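Local coordinates for protein racemase (Pseudovibrio sp. JE062, PDB 3MKC) that belongs to the mandelate racemase/muconate lactonizing enzyme family of the enolase superfamily, with a capping N-terminal domain and a barrel domain, at residues A[302-306]-A[307-311]. Residues are numbered along the deposited sequence; the frame is centred on the assembly and turned at random.
Sequences EMATA and NNVQV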
ATOM      1  N   GLU A 302      -3.379 -13.450  -6.448  1.00  9.83           N
ATOM      2  CA  GLU A 302      -3.563 -14.646  -7.258  1.00 10.46           C
ATOM      3  C   GLU A 302      -5.051 -14.918  -7.382  1.00  9.95           C
ATOM      4  O   GLU A 302      -5.510 -15.370  -8.422  1.00 11.77           O
ATOM      5  CB  GLU A 302      -2.819 -15.842  -6.650  1.00 11.28           C
ATOM      6  CG  GLU A 302      -1.298 -15.621  -6.619  1.00 16.75           C
ATOM      7  CD  GLU A 302      -0.484 -16.875  -6.304  1.00 21.58           C
ATOM      8  OE1 GLU A 302      -0.993 -17.791  -5.623  1.00 18.90           O
ATOM      9  OE2 GLU A 302       0.689 -16.928  -6.729  1.00 22.26           O
HETATM   10  N   MSE A 303      -5.799 -14.619  -6.323  1.00  9.41           N
HETATM   11  CA  MSE A 303      -7.253 -14.803  -6.341  1.00  9.31           C
HETATM   12  C   MSE A 303      -7.844 -13.772  -7.299  1.00 10.26           C
HETATM   13  O   MSE A 303      -8.751 -14.063  -8.087  1.00 11.65           O
HETATM   14  CB  MSE A 303      -7.836 -14.596  -4.935  1.00  9.96           C
HETATM   15  CG  MSE A 303      -9.378 -14.465  -4.892  1.00 14.78           C
HETATM   16 SE   MSE A 303     -10.184 -14.320  -3.146  1.00 21.17          SE
HETATM   17  CE  MSE A 303      -9.278 -12.779  -2.567  1.00 12.18           C
ATOM     18  N   ALA A 304      -7.313 -12.559  -7.217  1.00 11.20           N
ATOM     19  CA  ALA A 304      -7.776 -11.467  -8.060  1.00  8.74           C
ATOM     20  C   ALA A 304      -7.558 -11.801  -9.533  1.00  9.82           C
ATOM     21  O   ALA A 304      -8.464 -11.670 -10.347  1.00  7.82           O
ATOM     22  CB  ALA A 304      -7.042 -10.187  -7.698  1.00 11.25           C
ATOM     23  N   THR A 305      -6.353 -12.242  -9.871  1.00  8.23           N
ATOM     24  CA  THR A 305      -6.056 -12.585 -11.257  1.00 10.47           C
ATOM     25  C   THR A 305      -7.055 -13.608 -11.802  1.00 10.26           C
ATOM     26  O   THR A 305      -7.541 -13.481 -12.929  1.00 10.22           O
ATOM     27  CB  THR A 305      -4.636 -13.137 -11.371  1.00 10.00           C
ATOM     28  OG1 THR A 305      -3.703 -12.090 -11.068  1.00 12.66           O
ATOM     29  CG2 THR A 305      -4.372 -13.684 -12.770  1.00 12.49           C
ATOM     30  N   ALA A 306      -7.375 -14.611 -10.994  1.00 10.43           N
ATOM     31  CA  ALA A 306      -8.311 -15.646 -11.425  1.00 11.74           C
ATOM     32  C   ALA A 306      -9.698 -15.055 -11.678  1.00 12.18           C
ATOM     33  O   ALA A 306     -10.470 -15.590 -12.467  1.00 16.65           O
ATOM     34  CB  ALA A 306      -8.393 -16.748 -10.364  1.00 11.98           C
ATOM     35  N   ASN A 307     -10.008 -13.955 -11.003  1.00 10.78           N
ATOM     36  CA  ASN A 307     -11.314 -13.305 -11.144  1.00  9.78           C
ATOM     37  C   ASN A 307     -11.276 -12.043 -12.014  1.00 10.26           C
ATOM     38  O   ASN A 307     -12.212 -11.239 -11.988  1.00 11.75           O
ATOM     39  CB  ASN A 307     -11.865 -12.968  -9.755  1.00 11.41           C
ATOM     40  CG  ASN A 307     -12.328 -14.200  -8.998  1.00 14.19           C
ATOM     41  OD1 ASN A 307     -13.437 -14.696  -9.220  1.00 16.45           O
ATOM     42  ND2 ASN A 307     -11.482 -14.711  -8.105  1.00 12.25           N
ATOM     43  N   ASN A 308     -10.196 -11.872 -12.777  1.00  9.34           N
ATOM     44  CA  ASN A 308     -10.049 -10.710 -13.662  1.00 10.46           C
ATOM     45  C   ASN A 308     -10.106  -9.380 -12.919  1.00 11.22           C
ATOM     46  O   ASN A 308     -10.704  -8.408 -13.389  1.00 13.12           O
ATOM     47  CB  ASN A 308     -11.128 -10.738 -14.743  1.00 11.70           C
ATOM     48  CG  ASN A 308     -11.095 -12.015 -15.550  1.00 12.03           C
ATOM     49  OD1 ASN A 308     -10.155 -12.262 -16.318  1.00 15.12           O
ATOM     50  ND2 ASN A 308     -12.115 -12.846 -15.374  1.00  9.53           N
ATOM     51  N   VAL A 309      -9.456  -9.345 -11.765  1.00 10.02           N
ATOM     52  CA  VAL A 309      -9.407  -8.155 -10.933  1.00  8.27           C
ATOM     53  C   VAL A 309      -7.956  -7.723 -10.744  1.00  7.94           C
ATOM     54  O   VAL A 309      -7.105  -8.532 -10.388  1.00 10.55           O
ATOM     55  CB  VAL A 309     -10.040  -8.441  -9.557  1.00  8.46           C
ATOM     56  CG1 VAL A 309      -9.810  -7.281  -8.602  1.00  6.52           C
ATOM     57  CG2 VAL A 309     -11.535  -8.693  -9.733  1.00  8.98           C
ATOM     58  N   GLN A 310      -7.686  -6.446 -10.987  1.00  9.21           N
ATOM     59  CA  GLN A 310      -6.339  -5.911 -10.825  1.00  7.35           C
ATOM     60  C   GLN A 310      -6.092  -5.557  -9.375  1.00  9.31           C
ATOM     61  O   GLN A 310      -7.031  -5.294  -8.626  1.00 10.56           O
ATOM     62  CB  GLN A 310      -6.165  -4.630 -11.650  1.00  6.88           C
ATOM     63  CG  GLN A 310      -6.426  -4.789 -13.125  1.00  8.39           C
ATOM     64  CD  GLN A 310      -5.962  -3.575 -13.915  1.00  9.62           C
ATOM     65  OE1 GLN A 310      -5.992  -2.448 -13.415  1.00 12.88           O
ATOM     66  NE2 GLN A 310      -5.544  -3.798 -15.153  1.00  9.19           N
ATOM     67  N   VAL A 311      -4.823  -5.547  -8.981  1.00  9.87           N
ATOM     68  CA  VAL A 311      -4.476  -5.160  -7.627  1.00  9.46           C
ATOM     69  C   VAL A 311      -3.378  -4.111  -7.686  1.00 11.73           C
ATOM     70  O   VAL A 311      -2.354  -4.305  -8.335  1.00 12.90           O
ATOM     71  CB  VAL A 311      -3.967  -6.338  -6.787  1.00  8.29           C
ATOM     72  CG1 VAL A 311      -3.623  -5.855  -5.374  1.00  8.71           C
ATOM     73  CG2 VAL A 311      -5.030  -7.432  -6.725  1.00  9.89           C
TER
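Asn-307 ND2 donates to Met-303 O over 2.8 Å, a fairly straight bond (157° at the hydrogen) that stays close to the plane of the asparagine amide but meets the carbonyl from above its plane. The side chain can fold back over the last turn because CG stands beside its own backbone N (chi1 -72°). The backbone N of Asn-307 also gives Met-303 O a weak bond and makes a shorter one, 2.8 Å, to Ala-304 O. Ala-304 O takes a second donor, Val-309 N, at 2.9 Å, and the two arrive from opposite faces of its carbonyl plane. With Asn-308 N bonded to Thr-305 O at 3.1 Å, this is a Schellman motif, and Asn-308, at positive phi (59°), is its C-prime residue.

The reversal brings the following residues back against Ala-304, whose buried methyl CB packs 3.5 Å from Val-311 CG2 and 3.9 Å from Val-309 CB. Thr-305 OG1 and Val-309 O both bond to Asn-334 ND2. Met-303 and Asn-307 rest on helix 268-277, while Val-309 touches Leu-284 of strand 283-284; the turn thus links helix 293-306 to strand 310-311 within a beta-alpha-beta unit of the barrel.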